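Tyrosine-protein phosphatase non-receptor type 18 (Homo sapiens, PDB 2OC3) removes phosphate from phosphotyrosine in proteins, among them autophosphorylated tyrosine kinases, through the catalytic domain that forms this chain. Local coordinates at residues L229-S234 / G238-L243; Y105-G110 / K273-A278; L194-W199 / G203-P208. One frame throughout, in Å; residues are numbered along the deposited sequence. Where two conformers were deposited one is given.

Contact 1: L229-S234 / G238-L243; sequences LCVHCS and GRTGVL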
loop_
_atom_site.group_PDB
_atom_site.type_symbol
_atom_site.label_atom_id
_atom_site.label_comp_id
_atom_site.label_asym_id
_atom_site.label_seq_id
_atom_site.Cartn_x
_atom_site.Cartn_y
_atom_site.Cartn_z
ATOM N N LEU A 229 -2.310 3.278 -7.559
ATOM C CA LEU A 229 -3.107 2.928 -6.388
ATOM C C LEU A 229 -2.337 3.419 -5.179
ATOM O O LEU A 229 -1.119 3.248 -5.109
ATOM C CB LEU A 229 -3.315 1.427 -6.283
ATOM C CG LEU A 229 -4.118 0.712 -7.368
ATOM C CD1 LEU A 229 -4.075 -0.774 -7.157
ATOM C CD2 LEU A 229 -5.555 1.160 -7.333
ATOM N N CYS A 230 -3.027 3.975 -4.200
ATOM C CA CYS A 230 -2.415 4.395 -2.926
ATOM C C CYS A 230 -2.729 3.310 -1.900
ATOM O O CYS A 230 -3.892 3.055 -1.604
ATOM C CB CYS A 230 -2.983 5.713 -2.482
ATOM S SG CYS A 230 -2.233 6.254 -0.901
ATOM N N VAL A 231 -1.704 2.638 -1.396
ATOM C CA VAL A 231 -1.859 1.479 -0.502
ATOM C C VAL A 231 -1.158 1.795 0.798
ATOM O O VAL A 231 -0.004 2.234 0.788
ATOM C CB VAL A 231 -1.314 0.182 -1.131
ATOM C CG1 VAL A 231 -1.663 -1.028 -0.251
ATOM C CG2 VAL A 231 -1.852 -0.032 -2.599
ATOM N N HIS A 232 -1.809 1.567 1.920
ATOM C CA HIS A 232 -1.165 1.833 3.194
ATOM C C HIS A 232 -1.712 0.946 4.284
ATOM O O HIS A 232 -2.792 0.409 4.157
ATOM C CB HIS A 232 -1.280 3.298 3.627
ATOM C CG HIS A 232 -2.630 3.681 4.156
ATOM N ND1 HIS A 232 -2.971 3.615 5.503
ATOM C CD2 HIS A 232 -3.706 4.206 3.523
ATOM C CE1 HIS A 232 -4.212 4.052 5.651
ATOM N NE2 HIS A 232 -4.675 4.444 4.468
ATOM N N CYS A 233 -0.922 0.773 5.338
ATOM C CA CYS A 233 -1.352 0.150 6.560
ATOM C C CYS A 233 -0.925 1.117 7.647
ATOM O O CYS A 233 -1.183 2.323 7.498
ATOM C CB CYS A 233 -0.876 -1.273 6.648
ATOM S SG CYS A 233 0.897 -1.568 6.425
ATOM N N SER A 234 -0.410 0.646 8.773
ATOM C CA SER A 234 0.123 1.591 9.747
ATOM C C SER A 234 1.552 2.013 9.354
ATOM O O SER A 234 1.796 3.182 9.156
ATOM C CB SER A 234 0.073 1.002 11.147
ATOM O OG SER A 234 0.529 1.911 12.131
ATOM N N GLY A 238 4.251 -4.385 5.817
ATOM C CA GLY A 238 3.891 -5.752 5.729
ATOM C C GLY A 238 2.609 -5.997 4.996
ATOM O O GLY A 238 2.573 -6.641 3.924
ATOM N N ARG A 239 1.507 -5.512 5.560
ATOM C CA ARG A 239 0.237 -5.713 4.948
ATOM C C ARG A 239 0.153 -5.002 3.608
ATOM O O ARG A 239 -0.410 -5.520 2.647
ATOM C CB ARG A 239 -0.868 -5.223 5.877
ATOM C CG ARG A 239 -0.903 -5.938 7.254
ATOM C CD ARG A 239 -1.949 -5.287 8.149
ATOM N NE ARG A 239 -1.745 -5.575 9.544
ATOM C CZ ARG A 239 -2.479 -5.007 10.489
ATOM N NH1 ARG A 239 -3.449 -4.176 10.173
ATOM N NH2 ARG A 239 -2.258 -5.306 11.772
ATOM N N THR A 240 0.728 -3.811 3.549
ATOM C CA THR A 240 0.789 -3.046 2.309
ATOM C C THR A 240 1.487 -3.869 1.224
ATOM O O THR A 240 1.030 -3.923 0.061
ATOM C CB THR A 240 1.510 -1.736 2.566
ATOM O OG1 THR A 240 0.673 -0.865 3.354
ATOM C CG2 THR A 240 1.856 -1.039 1.286
ATOM N N GLY A 241 2.600 -4.500 1.598
ATOM C CA GLY A 241 3.305 -5.335 0.617
ATOM C C GLY A 241 2.526 -6.555 0.185
ATOM O O GLY A 241 2.596 -6.944 -0.984
ATOM N N VAL A 242 1.728 -7.126 1.079
ATOM C CA VAL A 242 0.841 -8.230 0.683
ATOM C C VAL A 242 -0.132 -7.728 -0.379
ATOM O O VAL A 242 -0.282 -8.353 -1.430
ATOM C CB VAL A 242 0.087 -8.835 1.877
ATOM C CG1 VAL A 242 -1.004 -9.803 1.382
ATOM C CG2 VAL A 242 1.079 -9.546 2.790
ATOM N N LEU A 243 -0.828 -6.621 -0.122
ATOM C CA LEU A 243 -1.806 -6.109 -1.075
ATOM C C LEU A 243 -1.191 -5.789 -2.427
ATOM O O LEU A 243 -1.769 -6.120 -3.473
ATOM C CB LEU A 243 -2.513 -4.860 -0.560
ATOM C CG LEU A 243 -3.559 -5.086 0.521
ATOM C CD1 LEU A 243 -4.148 -3.805 1.010
ATOM C CD2 LEU A 243 -4.718 -5.998 0.057
#

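Contact 2: Y105-G110 / K273-A278; sequences YIATQG and KQRPAA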
loop_
_atom_site.group_PDB
_atom_site.type_symbol
_atom_site.label_atom_id
_atom_site.label_comp_id
_atom_site.label_asym_id
_atom_site.label_seq_id
_atom_site.Cartn_x
_atom_site.Cartn_y
_atom_site.Cartn_z
ATOM N N TYR A 105 2.001 1.644 -7.887
ATOM C CA TYR A 105 1.580 1.754 -6.489
ATOM C C TYR A 105 2.342 2.834 -5.802
ATOM O O TYR A 105 3.540 3.044 -6.027
ATOM C CB TYR A 105 1.842 0.453 -5.739
ATOM C CG TYR A 105 1.406 -0.777 -6.496
ATOM C CD1 TYR A 105 0.079 -1.173 -6.498
ATOM C CD2 TYR A 105 2.311 -1.492 -7.271
ATOM C CE1 TYR A 105 -0.331 -2.256 -7.250
ATOM C CE2 TYR A 105 1.919 -2.600 -8.016
ATOM C CZ TYR A 105 0.590 -2.974 -8.026
ATOM O OH TYR A 105 0.229 -4.068 -8.827
ATOM N N ILE A 106 1.670 3.466 -4.837
ATOM C CA ILE A 106 2.354 4.275 -3.824
ATOM C C ILE A 106 2.093 3.578 -2.517
ATOM O O ILE A 106 0.910 3.431 -2.160
ATOM C CB ILE A 106 1.823 5.700 -3.727
ATOM C CG1 ILE A 106 2.177 6.433 -5.008
ATOM C CG2 ILE A 106 2.477 6.391 -2.465
ATOM C CD1 ILE A 106 1.612 7.808 -5.158
ATOM N N ALA A 107 3.135 3.093 -1.855
ATOM C CA ALA A 107 3.071 2.409 -0.542
ATOM C C ALA A 107 3.475 3.430 0.497
ATOM O O ALA A 107 4.573 3.960 0.467
ATOM C CB ALA A 107 4.036 1.225 -0.524
ATOM N N THR A 108 2.587 3.748 1.418
ATOM C CA THR A 108 2.861 4.797 2.383
ATOM C C THR A 108 2.364 4.390 3.774
ATOM O O THR A 108 1.706 3.352 3.930
ATOM C CB THR A 108 2.272 6.160 1.878
ATOM O OG1 THR A 108 2.710 7.297 2.671
ATOM C CG2 THR A 108 0.729 6.170 1.863
ATOM N N GLN A 109 2.727 5.182 4.781
ATOM C CA GLN A 109 2.277 4.878 6.148
ATOM C C GLN A 109 0.877 5.446 6.411
ATOM O O GLN A 109 0.368 6.323 5.714
ATOM C CB GLN A 109 3.267 5.496 7.138
ATOM C CG GLN A 109 3.223 6.999 7.252
ATOM C CD GLN A 109 4.214 7.594 8.238
ATOM O OE1 GLN A 109 5.154 6.946 8.707
ATOM N NE2 GLN A 109 4.005 8.880 8.509
ATOM N N GLY A 110 0.265 5.010 7.514
ATOM C CA GLY A 110 -0.981 5.631 7.967
ATOM C C GLY A 110 -0.631 7.022 8.484
ATOM O O GLY A 110 0.245 7.171 9.342
ATOM N N LYS A 273 12.999 -4.094 -2.371
ATOM C CA LYS A 273 14.011 -3.139 -2.825
ATOM C C LYS A 273 13.388 -1.794 -3.158
ATOM O O LYS A 273 14.100 -0.895 -3.548
ATOM C CB LYS A 273 14.772 -3.684 -4.033
ATOM C CG LYS A 273 15.534 -4.945 -3.637
ATOM C CD LYS A 273 16.360 -5.540 -4.764
ATOM C CE LYS A 273 17.026 -6.842 -4.311
ATOM N NZ LYS A 273 17.760 -7.473 -5.449
ATOM N N GLN A 274 12.060 -1.670 -3.022
ATOM C CA GLN A 274 11.336 -0.436 -3.338
ATOM C C GLN A 274 10.612 0.219 -2.154
ATOM O O GLN A 274 10.576 1.429 -2.017
ATOM C CB GLN A 274 10.329 -0.710 -4.453
ATOM C CG GLN A 274 11.045 -1.131 -5.759
ATOM C CD GLN A 274 10.054 -1.581 -6.811
ATOM O OE1 GLN A 274 9.508 -0.756 -7.511
ATOM N NE2 GLN A 274 9.817 -2.861 -6.911
ATOM N N ARG A 275 10.076 -0.618 -1.250
ATOM C CA ARG A 275 9.489 -0.184 0.022
ATOM C C ARG A 275 10.052 -1.062 1.134
ATOM O O ARG A 275 10.040 -2.279 1.024
ATOM C CB ARG A 275 7.982 -0.328 -0.036
ATOM C CG ARG A 275 7.225 0.099 1.240
ATOM C CD ARG A 275 7.200 1.599 1.468
ATOM N NE ARG A 275 6.658 1.921 2.799
ATOM C CZ ARG A 275 6.840 3.082 3.431
ATOM N NH1 ARG A 275 7.623 4.038 2.959
ATOM N NH2 ARG A 275 6.269 3.278 4.617
ATOM N N PRO A 276 10.605 -0.456 2.195
ATOM C CA PRO A 276 11.179 -1.238 3.277
ATOM C C PRO A 276 10.194 -2.282 3.830
ATOM O O PRO A 276 9.028 -1.966 4.007
ATOM C CB PRO A 276 11.467 -0.193 4.363
ATOM C CG PRO A 276 11.370 1.091 3.743
ATOM C CD PRO A 276 10.713 0.994 2.423
ATOM N N ALA A 277 10.700 -3.491 4.037
ATOM C CA ALA A 277 9.969 -4.569 4.701
ATOM C C ALA A 277 8.663 -4.947 4.037
ATOM O O ALA A 277 7.753 -5.482 4.698
ATOM C CB ALA A 277 9.735 -4.208 6.166
ATOM N N ALA A 278 8.556 -4.703 2.715
ATOM C CA ALA A 278 7.355 -5.127 1.973
ATOM C C ALA A 278 7.241 -6.658 2.147
ATOM O O ALA A 278 8.126 -7.409 1.783
ATOM C CB ALA A 278 7.456 -4.737 0.490
#

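Contact 3: L194-W199 / G203-P208; sequences LQYMSW and GVPSSP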
loop_
_atom_site.group_PDB
_atom_site.type_symbol
_atom_site.label_atom_id
_atom_site.label_comp_id
_atom_site.label_asym_id
_atom_site.label_seq_id
_atom_site.Cartn_x
_atom_site.Cartn_y
_atom_site.Cartn_z
ATOM N N LEU A 194 -11.027 1.934 0.158
ATOM C CA LEU A 194 -11.371 0.632 0.622
ATOM C C LEU A 194 -10.613 0.372 1.896
ATOM O O LEU A 194 -9.415 0.609 1.919
ATOM C CB LEU A 194 -11.025 -0.412 -0.402
ATOM C CG LEU A 194 -11.894 -0.479 -1.661
ATOM C CD1 LEU A 194 -11.124 -0.971 -2.924
ATOM C CD2 LEU A 194 -13.104 -1.336 -1.403
ATOM N N GLN A 195 -11.292 -0.083 2.945
ATOM C CA GLN A 195 -10.649 -0.303 4.234
ATOM C C GLN A 195 -10.898 -1.728 4.666
ATOM O O GLN A 195 -12.029 -2.175 4.724
ATOM C CB GLN A 195 -11.172 0.658 5.312
ATOM C CG GLN A 195 -10.334 0.525 6.611
ATOM C CD GLN A 195 -10.840 1.326 7.779
ATOM O OE1 GLN A 195 -11.835 2.060 7.678
ATOM N NE2 GLN A 195 -10.146 1.186 8.920
ATOM N N TYR A 196 -9.838 -2.466 4.930
ATOM C CA TYR A 196 -9.885 -3.818 5.480
ATOM C C TYR A 196 -10.061 -3.641 6.992
ATOM O O TYR A 196 -9.293 -2.899 7.637
ATOM C CB TYR A 196 -8.580 -4.589 5.144
ATOM C CG TYR A 196 -8.758 -6.062 5.278
ATOM C CD1 TYR A 196 -8.951 -6.847 4.170
ATOM C CD2 TYR A 196 -8.799 -6.684 6.518
ATOM C CE1 TYR A 196 -9.189 -8.217 4.290
ATOM C CE2 TYR A 196 -9.041 -8.034 6.646
ATOM C CZ TYR A 196 -9.230 -8.794 5.532
ATOM O OH TYR A 196 -9.500 -10.165 5.665
ATOM N N MET A 197 -11.114 -4.271 7.542
ATOM C CA MET A 197 -11.639 -3.895 8.861
ATOM C C MET A 197 -11.294 -4.849 9.999
ATOM O O MET A 197 -11.559 -4.497 11.147
ATOM C CB MET A 197 -13.182 -3.764 8.805
ATOM C CG MET A 197 -13.652 -2.789 7.763
ATOM S SD MET A 197 -13.091 -1.107 7.976
ATOM C CE MET A 197 -14.121 -0.649 9.398
ATOM N N SER A 198 -10.689 -6.002 9.698
ATOM C CA SER A 198 -10.483 -7.060 10.684
ATOM C C SER A 198 -9.126 -7.741 10.628
ATOM O O SER A 198 -8.967 -8.844 11.130
ATOM C CB SER A 198 -11.567 -8.103 10.483
ATOM O OG SER A 198 -11.404 -8.662 9.190
ATOM N N TRP A 199 -8.120 -7.119 10.018
ATOM C CA TRP A 199 -6.819 -7.746 9.990
ATOM C C TRP A 199 -6.299 -7.948 11.416
ATOM O O TRP A 199 -6.229 -6.996 12.196
ATOM C CB TRP A 199 -5.828 -6.949 9.156
ATOM C CG TRP A 199 -4.640 -7.769 8.702
ATOM C CD1 TRP A 199 -3.666 -8.319 9.478
ATOM C CD2 TRP A 199 -4.292 -8.061 7.355
ATOM N NE1 TRP A 199 -2.723 -8.944 8.688
ATOM C CE2 TRP A 199 -3.096 -8.806 7.380
ATOM C CE3 TRP A 199 -4.890 -7.772 6.120
ATOM C CZ2 TRP A 199 -2.480 -9.269 6.198
ATOM C CZ3 TRP A 199 -4.280 -8.213 4.951
ATOM C CH2 TRP A 199 -3.086 -8.955 5.005
ATOM N N GLY A 203 -1.049 -12.630 13.491
ATOM C CA GLY A 203 -1.323 -13.536 12.389
ATOM C C GLY A 203 -1.923 -12.822 11.192
ATOM O O GLY A 203 -1.714 -11.652 10.981
ATOM N N VAL A 204 -2.668 -13.578 10.403
ATOM C CA VAL A 204 -3.241 -13.114 9.138
ATOM C C VAL A 204 -4.721 -13.503 9.115
ATOM O O VAL A 204 -5.190 -14.270 9.953
ATOM C CB VAL A 204 -2.519 -13.772 7.935
ATOM C CG1 VAL A 204 -1.050 -13.345 7.907
ATOM C CG2 VAL A 204 -2.668 -15.287 8.004
ATOM N N PRO A 205 -5.492 -12.937 8.163
ATOM C CA PRO A 205 -6.899 -13.306 8.036
ATOM C C PRO A 205 -7.139 -14.804 7.888
ATOM O O PRO A 205 -6.251 -15.507 7.404
ATOM C CB PRO A 205 -7.308 -12.587 6.767
ATOM C CG PRO A 205 -6.470 -11.364 6.759
ATOM C CD PRO A 205 -5.131 -11.880 7.201
ATOM N N SER A 206 -8.338 -15.230 8.282
ATOM C CA SER A 206 -8.733 -16.639 8.274
ATOM C C SER A 206 -8.695 -17.270 6.885
ATOM O O SER A 206 -8.478 -18.474 6.752
ATOM C CB SER A 206 -10.129 -16.801 8.882
ATOM O OG SER A 206 -11.090 -15.968 8.256
ATOM N N SER A 207 -8.945 -16.470 5.850
ATOM C CA SER A 207 -8.864 -16.915 4.460
ATOM C C SER A 207 -8.579 -15.711 3.556
ATOM O O SER A 207 -8.773 -14.586 3.990
ATOM C CB SER A 207 -10.156 -17.591 4.042
ATOM O OG SER A 207 -11.137 -16.660 3.648
ATOM N N PRO A 208 -8.060 -15.938 2.330
ATOM C CA PRO A 208 -7.766 -14.821 1.421
ATOM C C PRO A 208 -8.963 -14.190 0.745
ATOM O O PRO A 208 -8.818 -13.186 0.023
ATOM C CB PRO A 208 -6.901 -15.457 0.324
ATOM C CG PRO A 208 -6.586 -16.830 0.778
ATOM C CD PRO A 208 -7.633 -17.223 1.762
HETATM O O HOH W 1 -9.064 -11.839 3.453
HETATM O O HOH W 2 -0.146 -10.106 9.267
#

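Contact 1: L229-S234 / G238-L243
Val231, in the last part of strand 229-232, turns its side chain into the helix that begins at Gly238, and the apolar contacts are made there. Its CG1 branch lies 3.8 Å from Thr240 CG2, the valine and threonine methyls meeting side by side. The same CG1 also packs against Leu243 CD1, at 3.9 Å, one helical turn further on. Val231 and Leu243 suit this buried seam, and Thr240 adds a methyl to it, with its hydroxyl beside Cys233.

The polar contacts gather at Cys233. With chi1 at 53° its sulfur sits between backbone N and carbonyl carbon, facing the helix start. Thr240 N donates a weak hydrogen bond to Cys233 SG, 3.7 Å long, and Thr240 OG1 lies 3.2 Å from the same SG. Beside them, Cys233 CB rests on Arg239 CB, while the rest of the arginine extends to Ala134 O and Glu139.

Within segment 229-234, His232 ND1 donates a nearly straight bond (169°) to a lone pair of Cys233 O, at 3.0 Å and in the ring plane. Tyr148 OH holds NE2, so both ring nitrogens are engaged and the imidazole's rotation is fixed. The strand leads into, and the helix follows from, the HCX5R phosphate-binding P-loop of protein tyrosine phosphatases, with Cys233 as the predicted phosphocysteine nucleophile.

Contact 2: Y105-G110 / K273-A278
Next to the phosphate-binding loop of the tyrosine phosphatase fold, Arg275 reaches from the loop between helices 264-272 and 282-296 to Ala107, near the end of central-sheet strand 103-108. This arginine carries the contact, and both its aliphatic stem and its charged head are used. The stem starts with CG anti to the backbone N (chi1 -180°) and bends at chi2 (72°), which lays the CG-CD part alongside Ala107. There Ala107 CB touches Arg275 CD at 3.8 Å, with CG equally near. A methyl suits the place, since Thr240 of the P-loop helix and the arginine stem both pack on it.

Beyond the stem, the guanidinium lies with one face toward the strand's backbone, where its positive charge probably favours the dipole of the Ala107 carbonyl. Further along, Arg275 NH2 comes within 4.0 Å of Gln109 N without bonding to it. The donors are spent elsewhere: NE on Gly236 O, NH2 on Ala235 O, NH1 on the side chains of Asn92 and Asn94. One buried head thus ties two carbonyls of the substrate-binding loop, assigned by similarity, to residues in and beside edge strand 93-97, and these bonds hold the plane in a set orientation.

On its own side, Arg275 opens a type II beta turn that ends at Ala278, with Pro276 and Ala277 at the corners; the closing bond is weak. Over one face of the Arg275 guanidinium stands Ala107 O, off-centre and 3.5 Å above the plane.

Contact 3: L194-W199 / G203-P208
Gly203 and Trp199 meet through water. The indole NE1 donates to water 2, which lies in the ring plane at 2.9 Å and in turn donates to Gly203 O. The direct separation of NE1 and Gly203 O, 3.7 Å, is bridged in this way. Glycine suits the position because, at its phi of 89° and psi of -154°, a side chain would collide with the carbonyl oxygen of the residue before.

Val204 adds little with its side chain; its CA passes 4.2 Å from Trp199 NE1 and carries the backbone along the indole.

Pro205 is the centre of the contact, a compact ring lodged against two aromatic side chains. Its CD stands over the six-membered ring of Trp199, 3.8 Å from the centroid and close to the ring normal, a CH-pi contact that a proline CH beside nitrogen makes well. With CG anti to the backbone N (chi1 -160°), the indole reaches toward the proline and presents a face to it. On the other partner, Pro205 CG and CB press on the phenol end of Tyr196, with CG 3.4 Å from OH. Phe287 of helix 282-296 also packs on the proline.

Ser207 contributes its carbonyl: water 1 donates to Ser207 O and is hydrogen-bonded to Tyr196 OH, each at 2.8 Å.

Were Trp199 replaced by an alanine, Pro205 CD would probably lose its aromatic face and water 2 its indole donor, leaving the loop freer to shift.

Trp199 also packs on Arg239 of the P-loop. Followed by Pro200 and Asp201, a substrate-binding residue by similarity, it opens the WPD loop, the mobile flap of the classical tyrosine phosphatases, and the contact ties together that loop's two flanks.

Overall arrangement
Contacts 1 and 2 lie in the core, their centres about 7 Å apart, and share the sheet directly: strands 229-232 and 103-108 are neighbours, joined by backbone bonds such as Leu229 O to Ile106 N. Contact 3, about 14 Å from the chain centre, lies further out, where strand 187-196 leaves the same sheet. It meets contact 1 through Trp199 and Arg239 but does not touch contact 2. Chemistry follows place. Contact 1 combines aliphatic packing with polar groups around a sulfur; contact 2 buries a single charge, supported by carbonyls and amides; contact 3 relies on aromatic-proline packing and bridging waters, as befits a loop nearer the surface.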